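Local coordinates for protein integral membrane indolylacetylinositol arabinosyltransferase EmbC (Mycolicibacterium smegmatis, PDB 7BVE) that is a membrane enzyme that probably transfers arabinose units to build the arabinan of the mycobacterial cell wall, and binds the anti-tuberculosis drug ethambutol, at residues Ala65-Thr71 with Gln199-Asp205; Arg847-Leu853 with Ala920-Leu925; Leu259-Val263 with Ala364-Ala368. All blocks are in the same frame, centred on the assembly; numbering follows the deposited sequence.

Contact 1. Residues Ala65-Thr71 with Gln199-Asp205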
ATOM      1  N   ALA A  65      17.470  36.205   2.676  1.00 15.07           N
ATOM      2  CA  ALA A  65      17.824  37.294   1.785  1.00 15.07           C
ATOM      3  C   ALA A  65      18.957  36.847   0.879  1.00 15.07           C
ATOM      4  O   ALA A  65      19.677  35.897   1.185  1.00 15.07           O
ATOM      5  CB  ALA A  65      18.241  38.528   2.580  1.00 15.07           C
ATOM      6  N   THR A  66      19.122  37.538  -0.244  1.00 15.07           N
ATOM      7  CA  THR A  66      20.233  37.204  -1.126  1.00 15.07           C
ATOM      8  C   THR A  66      21.561  37.783  -0.652  1.00 15.07           C
ATOM      9  O   THR A  66      22.592  37.496  -1.262  1.00 15.07           O
ATOM     10  CB  THR A  66      19.939  37.681  -2.551  1.00 15.07           C
ATOM     11  OG1 THR A  66      19.815  39.104  -2.572  1.00 15.07           O
ATOM     12  CG2 THR A  66      18.654  37.078  -3.051  1.00 15.07           C
ATOM     13  N   ASP A  67      21.557  38.559   0.426  1.00 15.07           N
ATOM     14  CA  ASP A  67      22.690  39.339   0.893  1.00 15.07           C
ATOM     15  C   ASP A  67      22.369  39.824   2.294  1.00 15.07           C
ATOM     16  O   ASP A  67      21.215  40.123   2.588  1.00 15.07           O
ATOM     17  CB  ASP A  67      22.944  40.524  -0.043  1.00 15.07           C
ATOM     18  CG  ASP A  67      24.101  41.380   0.394  1.00 15.07           C
ATOM     19  OD1 ASP A  67      25.256  40.964   0.202  1.00 15.07           O
ATOM     20  OD2 ASP A  67      23.853  42.480   0.931  1.00 15.07           O
ATOM     21  N   LEU A  68      23.380  39.894   3.151  1.00 15.07           N
ATOM     22  CA  LEU A  68      23.192  40.352   4.519  1.00 15.07           C
ATOM     23  C   LEU A  68      24.503  40.923   5.025  1.00 15.07           C
ATOM     24  O   LEU A  68      25.564  40.349   4.791  1.00 15.07           O
ATOM     25  CB  LEU A  68      22.707  39.213   5.421  1.00 15.07           C
ATOM     26  CG  LEU A  68      22.448  39.504   6.896  1.00 15.07           C
ATOM     27  CD1 LEU A  68      21.428  40.588   7.063  1.00 15.07           C
ATOM     28  CD2 LEU A  68      21.964  38.255   7.569  1.00 15.07           C
ATOM     29  N   THR A  69      24.430  42.065   5.702  1.00 15.07           N
ATOM     30  CA  THR A  69      25.636  42.763   6.145  1.00 15.07           C
ATOM     31  C   THR A  69      25.301  43.559   7.398  1.00 15.07           C
ATOM     32  O   THR A  69      24.530  44.516   7.326  1.00 15.07           O
ATOM     33  CB  THR A  69      26.164  43.679   5.043  1.00 15.07           C
ATOM     34  OG1 THR A  69      26.581  42.900   3.917  1.00 15.07           O
ATOM     35  CG2 THR A  69      27.334  44.503   5.537  1.00 15.07           C
ATOM     36  N   VAL A  70      25.885  43.183   8.528  1.00 15.07           N
ATOM     37  CA  VAL A  70      25.701  43.908   9.776  1.00 15.07           C
ATOM     38  C   VAL A  70      27.070  44.334  10.296  1.00 15.07           C
ATOM     39  O   VAL A  70      28.071  43.649  10.080  1.00 15.07           O
ATOM     40  CB  VAL A  70      24.898  43.055  10.795  1.00 15.07           C
ATOM     41  CG1 VAL A  70      25.592  41.786  11.137  1.00 15.07           C
ATOM     42  CG2 VAL A  70      24.583  43.821  12.056  1.00 15.07           C
ATOM     43  N   THR A  71      27.128  45.514  10.919  1.00 20.77           N
ATOM     44  CA  THR A  71      28.396  46.097  11.354  1.00 20.77           C
ATOM     45  C   THR A  71      28.148  46.839  12.664  1.00 20.77           C
ATOM     46  O   THR A  71      27.677  47.974  12.645  1.00 20.77           O
ATOM     47  CB  THR A  71      28.952  47.030  10.286  1.00 20.77           C
ATOM     48  OG1 THR A  71      29.147  46.300   9.070  1.00 20.77           O
ATOM     49  CG2 THR A  71      30.277  47.624  10.715  1.00 20.77           C
ATOM     50  N   GLN A 199      24.761  49.456  11.110  1.00 22.89           N
ATOM     51  CA  GLN A 199      23.971  49.454   9.886  1.00 22.89           C
ATOM     52  C   GLN A 199      23.784  48.014   9.433  1.00 22.89           C
ATOM     53  O   GLN A 199      24.687  47.427   8.835  1.00 22.89           O
ATOM     54  CB  GLN A 199      24.650  50.297   8.812  1.00 22.89           C
ATOM     55  CG  GLN A 199      23.887  50.419   7.508  1.00 22.89           C
ATOM     56  CD  GLN A 199      22.598  51.201   7.645  1.00 22.89           C
ATOM     57  OE1 GLN A 199      22.533  52.195   8.366  1.00 22.89           O
ATOM     58  NE2 GLN A 199      21.564  50.764   6.936  1.00 22.89           N
ATOM     59  N   LEU A 200      22.622  47.444   9.729  1.00 15.07           N
ATOM     60  CA  LEU A 200      22.224  46.189   9.116  1.00 15.07           C
ATOM     61  C   LEU A 200      21.603  46.466   7.757  1.00 15.07           C
ATOM     62  O   LEU A 200      20.912  47.467   7.571  1.00 15.07           O
ATOM     63  CB  LEU A 200      21.246  45.438  10.019  1.00 15.07           C
ATOM     64  CG  LEU A 200      20.774  44.037   9.626  1.00 15.07           C
ATOM     65  CD1 LEU A 200      20.675  43.182  10.848  1.00 15.07           C
ATOM     66  CD2 LEU A 200      19.416  44.073   8.957  1.00 15.07           C
ATOM     67  N   SER A 201      21.860  45.578   6.800  1.00 15.07           N
ATOM     68  CA  SER A 201      21.279  45.687   5.473  1.00 15.07           C
ATOM     69  C   SER A 201      21.016  44.292   4.943  1.00 15.07           C
ATOM     70  O   SER A 201      21.782  43.371   5.220  1.00 15.07           O
ATOM     71  CB  SER A 201      22.198  46.440   4.517  1.00 15.07           C
ATOM     72  OG  SER A 201      22.384  47.771   4.948  1.00 15.07           O
ATOM     73  N   ALA A 202      19.936  44.142   4.185  1.00 15.07           N
ATOM     74  CA  ALA A 202      19.590  42.855   3.604  1.00 15.07           C
ATOM     75  C   ALA A 202      18.743  43.098   2.371  1.00 15.07           C
ATOM     76  O   ALA A 202      17.707  43.752   2.463  1.00 15.07           O
ATOM     77  CB  ALA A 202      18.831  41.982   4.602  1.00 15.07           C
ATOM     78  N   THR A 203      19.178  42.580   1.226  1.00 15.07           N
ATOM     79  CA  THR A 203      18.414  42.709  -0.005  1.00 15.07           C
ATOM     80  C   THR A 203      17.455  41.535  -0.104  1.00 15.07           C
ATOM     81  O   THR A 203      17.885  40.384  -0.172  1.00 15.07           O
ATOM     82  CB  THR A 203      19.313  42.747  -1.236  1.00 15.07           C
ATOM     83  OG1 THR A 203      19.927  41.472  -1.409  1.00 15.07           O
ATOM     84  CG2 THR A 203      20.388  43.790  -1.073  1.00 15.07           C
ATOM     85  N   ILE A 204      16.160  41.833  -0.123  1.00 15.07           N
ATOM     86  CA  ILE A 204      15.147  40.793  -0.129  1.00 15.07           C
ATOM     87  C   ILE A 204      15.039  40.205  -1.530  1.00 15.07           C
ATOM     88  O   ILE A 204      15.171  40.910  -2.537  1.00 15.07           O
ATOM     89  CB  ILE A 204      13.812  41.388   0.350  1.00 15.07           C
ATOM     90  CG1 ILE A 204      14.022  42.111   1.667  1.00 15.07           C
ATOM     91  CG2 ILE A 204      12.799  40.317   0.604  1.00 15.07           C
ATOM     92  CD1 ILE A 204      12.877  42.965   2.055  1.00 15.07           C
ATOM     93  N   ASP A 205      14.816  38.894  -1.601  1.00 15.07           N
ATOM     94  CA  ASP A 205      14.693  38.195  -2.877  1.00 15.07           C
ATOM     95  C   ASP A 205      13.320  38.470  -3.486  1.00 15.07           C
ATOM     96  O   ASP A 205      12.375  37.692  -3.357  1.00 15.07           O
ATOM     97  CB  ASP A 205      14.929  36.708  -2.683  1.00 15.07           C
ATOM     98  CG  ASP A 205      14.877  35.941  -3.977  1.00 15.07           C
ATOM     99  OD1 ASP A 205      15.825  36.054  -4.777  1.00 15.07           O
ATOM    100  OD2 ASP A 205      13.885  35.218  -4.195  1.00 15.07           O
TER

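Contact 2. Residues Arg847-Leu853 with Ala920-Leu925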
ATOM      1  N   ARG A 847     -16.639  14.314  45.454  1.00 48.26           N
ATOM      2  CA  ARG A 847     -18.029  14.752  45.540  1.00 48.26           C
ATOM      3  C   ARG A 847     -18.028  16.222  45.928  1.00 48.26           C
ATOM      4  O   ARG A 847     -17.519  16.578  46.991  1.00 48.26           O
ATOM      5  CB  ARG A 847     -18.796  13.912  46.548  1.00 48.26           C
ATOM      6  CG  ARG A 847     -20.265  14.228  46.627  1.00 48.26           C
ATOM      7  CD  ARG A 847     -20.958  13.302  47.600  1.00 48.26           C
ATOM      8  NE  ARG A 847     -20.883  11.915  47.156  1.00 48.26           N
ATOM      9  CZ  ARG A 847     -20.245  10.952  47.810  1.00 48.26           C
ATOM     10  NH1 ARG A 847     -20.234   9.720  47.320  1.00 48.26           N
ATOM     11  NH2 ARG A 847     -19.629  11.214  48.955  1.00 48.26           N
ATOM     12  N   SER A 848     -18.613  17.065  45.085  1.00 44.16           N
ATOM     13  CA  SER A 848     -18.413  18.500  45.189  1.00 44.16           C
ATOM     14  C   SER A 848     -19.389  19.134  46.175  1.00 44.16           C
ATOM     15  O   SER A 848     -20.061  18.460  46.958  1.00 44.16           O
ATOM     16  CB  SER A 848     -18.548  19.147  43.816  1.00 44.16           C
ATOM     17  OG  SER A 848     -18.426  20.548  43.913  1.00 44.16           O
ATOM     18  N   ALA A 849     -19.435  20.463  46.145  1.00 48.20           N
ATOM     19  CA  ALA A 849     -20.420  21.234  46.890  1.00 48.20           C
ATOM     20  C   ALA A 849     -21.636  21.482  46.002  1.00 48.20           C
ATOM     21  O   ALA A 849     -21.687  21.056  44.847  1.00 48.20           O
ATOM     22  CB  ALA A 849     -19.815  22.544  47.381  1.00 48.20           C
ATOM     23  N   TRP A 850     -22.630  22.187  46.526  1.00 52.59           N
ATOM     24  CA  TRP A 850     -23.812  22.526  45.747  1.00 52.59           C
ATOM     25  C   TRP A 850     -23.585  23.869  45.069  1.00 52.59           C
ATOM     26  O   TRP A 850     -23.221  24.845  45.730  1.00 52.59           O
ATOM     27  CB  TRP A 850     -25.056  22.566  46.629  1.00 52.59           C
ATOM     28  CG  TRP A 850     -25.439  21.226  47.154  1.00 52.59           C
ATOM     29  CD1 TRP A 850     -25.208  20.745  48.403  1.00 52.59           C
ATOM     30  CD2 TRP A 850     -26.096  20.175  46.435  1.00 52.59           C
ATOM     31  NE1 TRP A 850     -25.696  19.467  48.515  1.00 52.59           N
ATOM     32  CE2 TRP A 850     -26.245  19.095  47.317  1.00 52.59           C
ATOM     33  CE3 TRP A 850     -26.582  20.048  45.131  1.00 52.59           C
ATOM     34  CZ2 TRP A 850     -26.854  17.905  46.939  1.00 52.59           C
ATOM     35  CZ3 TRP A 850     -27.185  18.866  44.761  1.00 52.59           C
ATOM     36  CH2 TRP A 850     -27.315  17.812  45.659  1.00 52.59           C
ATOM     37  N   TYR A 851     -23.783  23.915  43.756  1.00 44.45           N
ATOM     38  CA  TYR A 851     -23.606  25.131  42.974  1.00 44.45           C
ATOM     39  C   TYR A 851     -24.956  25.666  42.533  1.00 44.45           C
ATOM     40  O   TYR A 851     -25.777  24.917  42.002  1.00 44.45           O
ATOM     41  CB  TYR A 851     -22.734  24.881  41.750  1.00 44.45           C
ATOM     42  CG  TYR A 851     -21.295  24.601  42.068  1.00 44.45           C
ATOM     43  CD1 TYR A 851     -20.445  25.624  42.452  1.00 44.45           C
ATOM     44  CD2 TYR A 851     -20.776  23.324  41.949  1.00 44.45           C
ATOM     45  CE1 TYR A 851     -19.126  25.380  42.733  1.00 44.45           C
ATOM     46  CE2 TYR A 851     -19.455  23.071  42.227  1.00 44.45           C
ATOM     47  CZ  TYR A 851     -18.637  24.104  42.618  1.00 44.45           C
ATOM     48  OH  TYR A 851     -17.318  23.862  42.896  1.00 44.45           O
ATOM     49  N   ARG A 852     -25.169  26.960  42.739  1.00 48.78           N
ATOM     50  CA  ARG A 852     -26.409  27.609  42.344  1.00 48.78           C
ATOM     51  C   ARG A 852     -26.506  27.702  40.823  1.00 48.78           C
ATOM     52  O   ARG A 852     -25.537  28.039  40.141  1.00 48.78           O
ATOM     53  CB  ARG A 852     -26.469  29.007  42.955  1.00 48.78           C
ATOM     54  CG  ARG A 852     -27.729  29.779  42.679  1.00 48.78           C
ATOM     55  CD  ARG A 852     -28.889  29.219  43.442  1.00 48.78           C
ATOM     56  NE  ARG A 852     -28.762  29.434  44.880  1.00 48.78           N
ATOM     57  CZ  ARG A 852     -29.516  28.842  45.795  1.00 48.78           C
ATOM     58  NH1 ARG A 852     -29.332  29.098  47.078  1.00 48.78           N
ATOM     59  NH2 ARG A 852     -30.454  27.988  45.422  1.00 48.78           N
ATOM     60  N   LEU A 853     -27.698  27.393  40.284  1.00 41.98           N
ATOM     61  CA  LEU A 853     -27.970  27.526  38.858  1.00 41.98           C
ATOM     62  C   LEU A 853     -28.652  28.858  38.554  1.00 41.98           C
ATOM     63  O   LEU A 853     -29.438  29.356  39.366  1.00 41.98           O
ATOM     64  CB  LEU A 853     -28.849  26.386  38.331  1.00 41.98           C
ATOM     65  CG  LEU A 853     -28.201  25.026  38.143  1.00 41.98           C
ATOM     66  CD1 LEU A 853     -29.256  24.017  37.796  1.00 41.98           C
ATOM     67  CD2 LEU A 853     -27.208  25.119  37.026  1.00 41.98           C
ATOM     68  N   ALA A 920     -34.724  21.982  38.482  1.00 49.56           N
ATOM     69  CA  ALA A 920     -33.482  21.865  39.227  1.00 49.56           C
ATOM     70  C   ALA A 920     -32.929  23.243  39.553  1.00 49.56           C
ATOM     71  O   ALA A 920     -33.085  24.197  38.788  1.00 49.56           O
ATOM     72  CB  ALA A 920     -32.452  21.072  38.437  1.00 49.56           C
ATOM     73  N   THR A 921     -32.277  23.340  40.705  1.00 47.49           N
ATOM     74  CA  THR A 921     -31.806  24.635  41.171  1.00 47.49           C
ATOM     75  C   THR A 921     -30.330  24.563  41.532  1.00 47.49           C
ATOM     76  O   THR A 921     -29.591  25.537  41.369  1.00 47.49           O
ATOM     77  CB  THR A 921     -32.645  25.087  42.369  1.00 47.49           C
ATOM     78  OG1 THR A 921     -34.034  25.041  42.015  1.00 47.49           O
ATOM     79  CG2 THR A 921     -32.303  26.511  42.777  1.00 47.49           C
ATOM     80  N   GLN A 922     -29.886  23.403  42.012  1.00 47.93           N
ATOM     81  CA  GLN A 922     -28.538  23.233  42.533  1.00 47.93           C
ATOM     82  C   GLN A 922     -27.943  21.965  41.947  1.00 47.93           C
ATOM     83  O   GLN A 922     -28.625  20.943  41.867  1.00 47.93           O
ATOM     84  CB  GLN A 922     -28.549  23.148  44.060  1.00 47.93           C
ATOM     85  CG  GLN A 922     -29.131  24.372  44.736  1.00 47.93           C
ATOM     86  CD  GLN A 922     -29.195  24.238  46.226  1.00 47.93           C
ATOM     87  OE1 GLN A 922     -28.770  23.232  46.783  1.00 47.93           O
ATOM     88  NE2 GLN A 922     -29.754  25.241  46.887  1.00 47.93           N
ATOM     89  N   ILE A 923     -26.681  22.027  41.528  1.00 41.87           N
ATOM     90  CA  ILE A 923     -25.999  20.870  40.968  1.00 41.87           C
ATOM     91  C   ILE A 923     -24.765  20.553  41.808  1.00 41.87           C
ATOM     92  O   ILE A 923     -24.375  21.308  42.698  1.00 41.87           O
ATOM     93  CB  ILE A 923     -25.611  21.062  39.492  1.00 41.87           C
ATOM     94  CG1 ILE A 923     -24.616  22.201  39.338  1.00 41.87           C
ATOM     95  CG2 ILE A 923     -26.823  21.337  38.652  1.00 41.87           C
ATOM     96  CD1 ILE A 923     -24.022  22.285  37.965  1.00 41.87           C
ATOM     97  N   ARG A 924     -24.136  19.422  41.491  1.00 46.01           N
ATOM     98  CA  ARG A 924     -23.006  18.924  42.262  1.00 46.01           C
ATOM     99  C   ARG A 924     -22.230  17.939  41.404  1.00 46.01           C
ATOM    100  O   ARG A 924     -22.834  17.109  40.722  1.00 46.01           O
ATOM    101  CB  ARG A 924     -23.487  18.255  43.553  1.00 46.01           C
ATOM    102  CG  ARG A 924     -22.376  17.829  44.489  1.00 46.01           C
ATOM    103  CD  ARG A 924     -22.911  17.315  45.811  1.00 46.01           C
ATOM    104  NE  ARG A 924     -23.559  16.019  45.708  1.00 46.01           N
ATOM    105  CZ  ARG A 924     -24.218  15.438  46.707  1.00 46.01           C
ATOM    106  NH1 ARG A 924     -24.322  16.038  47.881  1.00 46.01           N
ATOM    107  NH2 ARG A 924     -24.786  14.252  46.527  1.00 46.01           N
ATOM    108  N   LEU A 925     -20.917  18.059  41.405  1.00 41.23           N
ATOM    109  CA  LEU A 925     -20.084  17.160  40.580  1.00 41.23           C
ATOM    110  C   LEU A 925     -19.894  15.843  41.326  1.00 41.23           C
ATOM    111  O   LEU A 925     -20.136  15.800  42.513  1.00 41.23           O
ATOM    112  CB  LEU A 925     -18.739  17.832  40.320  1.00 41.23           C
ATOM    113  CG  LEU A 925     -18.694  18.841  39.180  1.00 41.23           C
ATOM    114  CD1 LEU A 925     -17.599  19.852  39.404  1.00 41.23           C
ATOM    115  CD2 LEU A 925     -18.453  18.135  37.878  1.00 41.23           C
TER

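Contact 3. Residues Leu259-Val263 with Ala364-Ala368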
ATOM      1  N   LEU A 259     -34.560  13.445 -21.110  1.00 15.07           N
ATOM      2  CA  LEU A 259     -33.277  13.023 -20.558  1.00 15.07           C
ATOM      3  C   LEU A 259     -32.374  14.216 -20.275  1.00 15.07           C
ATOM      4  O   LEU A 259     -31.611  14.213 -19.299  1.00 15.07           O
ATOM      5  CB  LEU A 259     -32.608  12.047 -21.522  1.00 15.07           C
ATOM      6  CG  LEU A 259     -31.279  11.432 -21.114  1.00 15.07           C
ATOM      7  CD1 LEU A 259     -31.442  10.639 -19.841  1.00 15.07           C
ATOM      8  CD2 LEU A 259     -30.791  10.560 -22.216  1.00 15.07           C
ATOM      9  N   ASP A 260     -32.477  15.262 -21.095  1.00 15.07           N
ATOM     10  CA  ASP A 260     -31.718  16.483 -20.859  1.00 15.07           C
ATOM     11  C   ASP A 260     -32.203  17.193 -19.610  1.00 15.07           C
ATOM     12  O   ASP A 260     -31.397  17.714 -18.831  1.00 15.07           O
ATOM     13  CB  ASP A 260     -31.833  17.404 -22.066  1.00 15.07           C
ATOM     14  CG  ASP A 260     -31.186  16.826 -23.297  1.00 15.07           C
ATOM     15  OD1 ASP A 260     -30.231  16.038 -23.159  1.00 15.07           O
ATOM     16  OD2 ASP A 260     -31.638  17.151 -24.411  1.00 15.07           O
ATOM     17  N   GLY A 261     -33.518  17.194 -19.387  1.00 15.07           N
ATOM     18  CA  GLY A 261     -34.064  17.776 -18.175  1.00 15.07           C
ATOM     19  C   GLY A 261     -33.679  17.007 -16.931  1.00 15.07           C
ATOM     20  O   GLY A 261     -33.413  17.601 -15.885  1.00 15.07           O
ATOM     21  N   LEU A 262     -33.595  15.682 -17.037  1.00 15.07           N
ATOM     22  CA  LEU A 262     -33.170  14.879 -15.895  1.00 15.07           C
ATOM     23  C   LEU A 262     -31.707  15.122 -15.545  1.00 15.07           C
ATOM     24  O   LEU A 262     -31.370  15.308 -14.369  1.00 15.07           O
ATOM     25  CB  LEU A 262     -33.412  13.402 -16.176  1.00 15.07           C
ATOM     26  CG  LEU A 262     -33.098  12.458 -15.027  1.00 15.07           C
ATOM     27  CD1 LEU A 262     -33.974  12.769 -13.843  1.00 15.07           C
ATOM     28  CD2 LEU A 262     -33.329  11.054 -15.479  1.00 15.07           C
ATOM     29  N   VAL A 263     -30.826  15.147 -16.552  1.00 15.07           N
ATOM     30  CA  VAL A 263     -29.401  15.382 -16.298  1.00 15.07           C
ATOM     31  C   VAL A 263     -29.170  16.789 -15.753  1.00 15.07           C
ATOM     32  O   VAL A 263     -28.375  16.986 -14.819  1.00 15.07           O
ATOM     33  CB  VAL A 263     -28.588  15.110 -17.579  1.00 15.07           C
ATOM     34  CG1 VAL A 263     -27.146  15.484 -17.405  1.00 15.07           C
ATOM     35  CG2 VAL A 263     -28.663  13.652 -17.937  1.00 15.07           C
ATOM     36  N   ALA A 364     -28.205   6.406 -25.136  1.00 15.07           N
ATOM     37  CA  ALA A 364     -28.350   7.728 -24.537  1.00 15.07           C
ATOM     38  C   ALA A 364     -28.442   7.649 -23.020  1.00 15.07           C
ATOM     39  O   ALA A 364     -27.819   8.447 -22.308  1.00 15.07           O
ATOM     40  CB  ALA A 364     -29.581   8.419 -25.110  1.00 15.07           C
ATOM     41  N   TRP A 365     -29.191   6.674 -22.502  1.00 15.07           N
ATOM     42  CA  TRP A 365     -29.334   6.564 -21.053  1.00 15.07           C
ATOM     43  C   TRP A 365     -28.040   6.108 -20.381  1.00 15.07           C
ATOM     44  O   TRP A 365     -27.681   6.631 -19.321  1.00 15.07           O
ATOM     45  CB  TRP A 365     -30.506   5.650 -20.710  1.00 15.07           C
ATOM     46  CG  TRP A 365     -31.819   6.347 -20.894  1.00 15.07           C
ATOM     47  CD1 TRP A 365     -32.554   6.408 -22.028  1.00 15.07           C
ATOM     48  CD2 TRP A 365     -32.555   7.073 -19.906  1.00 15.07           C
ATOM     49  NE1 TRP A 365     -33.687   7.142 -21.827  1.00 15.07           N
ATOM     50  CE2 TRP A 365     -33.714   7.558 -20.526  1.00 15.07           C
ATOM     51  CE3 TRP A 365     -32.342   7.365 -18.557  1.00 15.07           C
ATOM     52  CZ2 TRP A 365     -34.655   8.314 -19.849  1.00 15.07           C
ATOM     53  CZ3 TRP A 365     -33.273   8.121 -17.891  1.00 15.07           C
ATOM     54  CH2 TRP A 365     -34.419   8.579 -18.532  1.00 15.07           C
ATOM     55  N   THR A 366     -27.279   5.202 -20.996  1.00 15.07           N
ATOM     56  CA  THR A 366     -26.033   4.830 -20.338  1.00 15.07           C
ATOM     57  C   THR A 366     -24.920   5.849 -20.566  1.00 15.07           C
ATOM     58  O   THR A 366     -24.004   5.939 -19.740  1.00 15.07           O
ATOM     59  CB  THR A 366     -25.575   3.440 -20.763  1.00 15.07           C
ATOM     60  OG1 THR A 366     -24.435   3.067 -19.987  1.00 15.07           O
ATOM     61  CG2 THR A 366     -25.171   3.432 -22.150  1.00 15.07           C
ATOM     62  N   ALA A 367     -24.999   6.663 -21.624  1.00 15.07           N
ATOM     63  CA  ALA A 367     -24.045   7.747 -21.775  1.00 15.07           C
ATOM     64  C   ALA A 367     -24.278   8.823 -20.724  1.00 15.07           C
ATOM     65  O   ALA A 367     -23.321   9.315 -20.112  1.00 15.07           O
ATOM     66  CB  ALA A 367     -24.150   8.337 -23.176  1.00 15.07           C
ATOM     67  N   ALA A 368     -25.547   9.167 -20.477  1.00 15.07           N
ATOM     68  CA  ALA A 368     -25.891  10.068 -19.387  1.00 15.07           C
ATOM     69  C   ALA A 368     -25.484   9.513 -18.034  1.00 15.07           C
ATOM     70  O   ALA A 368     -25.013  10.259 -17.165  1.00 15.07           O
ATOM     71  CB  ALA A 368     -27.390  10.356 -19.416  1.00 15.07           C
TER

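Contact 1. Residues Ala65-Thr71 with Gln199-Asp205
Two antiparallel neighbours in a beta-sheet meet here, strand 67-71 and the short, weakly bonded strand 201-203. Their axes approach to 4.8 Å and their N-to-C directions are 175° apart. The firmest pairing is Thr69 with Ser201, a hydrogen-bonded antiparallel pair: Thr69 N donates to Ser201 O at 3.0 Å and Ser201 N donates to Thr69 O at 2.9 Å, so the N-H and C=O of both residues are satisfied by each other. Toward Asp205 the ladder loosens, for Thr203 N reaches Asp67 O only through a weak bond of 3.5 Å with an angle of 137° at the hydrogen. Next to it, one residue back from Asp67, Thr66 N donates to Thr203 O at 3.1 Å. The side chains add a bond of their own, Thr203 OG1 giving its proton to Thr66 OG1 at 2.6 Å. CA-H...O contacts fill in between the amide bonds, with Leu68 CA 3.4 Å from Ser201 O and Ala202 CA 3.3 Å from Asp67 O. Other polar ends look beyond the pair: Ser201 OG bonds Asn46, and the Asp205 carboxylate forms a salt bridge with Arg207. On the apolar face, Leu68 CD1 lies 3.8 Å from Ala202 CB, and Val70 CG2 lies 4.1 Å from Leu200 CD1. Both segments belong to the concanavalin-like domain, whose fold is built on such antiparallel sheets. Leu68 and Val70 bond through their backbones to Ala145 and Phe143 of strand 140-145, while Ala202 and Ile204 bond Leu45 and Ala43 of strand 38-46, which places the pair in the sheet's interior, with Leu92 of strand 90-93 against Val70 and Leu200.

Contact 2. Residues Arg847-Leu853 with Ala920-Leu925
Arg924 and Trp850 lose more surface to this contact than any other residues, 115 and 106 Å², and the two side chains stack on each other. Arg924 CB sits 4.1 Å from the centroid of the six-membered ring of Trp850, 22° off the ring normal, a CH-pi contact over the face. Further out, Trp850 CZ2 lies 3.3 Å from Arg924 NH1, over one face of the guanidinium, while Arg847 CG lies over the opposite face, 3.9 Å from Arg924 NE. The charged end is held by a hydrogen bond from Arg924 NH2 to Gln879. Leu853, with 84 Å² covered, packs its CD1 3.7 Å from Ile923 CG2. Backbone bonds fix these side chains in register: Tyr851 N to Ile923 O at 2.9 Å and Ile923 N to Tyr851 O at 3.1 Å define an antiparallel hydrogen-bonded pair, continued by Leu853 N to Thr921 O at 2.9 Å and, at the far end, by Ser848 N to Leu925 O at 3.2 Å. Within the EmbC C-terminal domain, strand 922-928 thus pairs with both strand 845-847 and strand 851-852. Beyond it, Thr921 and Gln922 both face Ala881 in a classic beta bulge; strand 748-749 flanks strand 851-852, and Ala886 of helix 883-887 packs against Trp850 and Gln922.

Contact 3. Residues Leu259-Val263 with Ala364-Ala368
This is apolar packing between helices 258-272 and 361-378, whose touching segments run nearly parallel, in the GT-C-type membrane region of the protein; the first lies in a predicted transmembrane span. The evidence is in the geometry of the short segments: their axes come no nearer than 11.2 Å, run 14° apart from N to C, and bury 245 Å² in all. At such a spacing the backbones stay well separated, with Leu259 CA 7.6 Å from Trp365 CA and Val263 CA 7.1 Å from Ala368 CA, so side chains have to bridge the gap. Leu259 does most of this, with 90 Å² covered. Its CD1 stands 3.5 Å from the centroid of the six-membered ring of Trp365, only 8° off the ring normal, a CH-pi contact squarely over the indole face. The same CD1 lies 4.1 Å from Ala368 CB, while Leu259 CD2 approaches Ala364 CB at 3.8 Å; the leucine therefore reaches two alanines one turn apart and the tryptophan beside them. One turn along, Val263 CG2 meets Ala368 CB at 3.8 Å, and Leu262 CD2 touches Trp365 CZ3 at 3.8 Å. Within each helix the turn is held by its own backbone bond, Val263 N to Leu259 O and Ala368 N to Ala364 O, both 3.0 Å. Two further helices close around the pair. Trp342 of helix 332-349 packs on Val263 and Ala368 and bonds Asp260, which also forms a salt bridge with Arg347, while Trp694 of helix 688-710 touches Leu262 and Ala368 and hydrogen-bonds to Trp365 O.

Along the chain the three contacts come in series: contact 1 closes first, contact 3 follows, and contact 2 comes last. They lie in three different parts of the protein: the concanavalin-like domain for contact 1, the GT-C-related membrane part for contact 3 and the C-terminal domain for contact 2. Their centres are 63 to 64 Å apart pairwise, and their nearest atoms are still about 47 to 53 Å apart, so none touches another. Contacts 1 and 2 each pair strands within a beta-sheet, a different one in each case; contact 3 joins helices. Contacts 1 and 3 lie on opposite sides of the chain's centre. Each therefore ties together distant parts of the chain within its own module of one multidomain membrane enzyme.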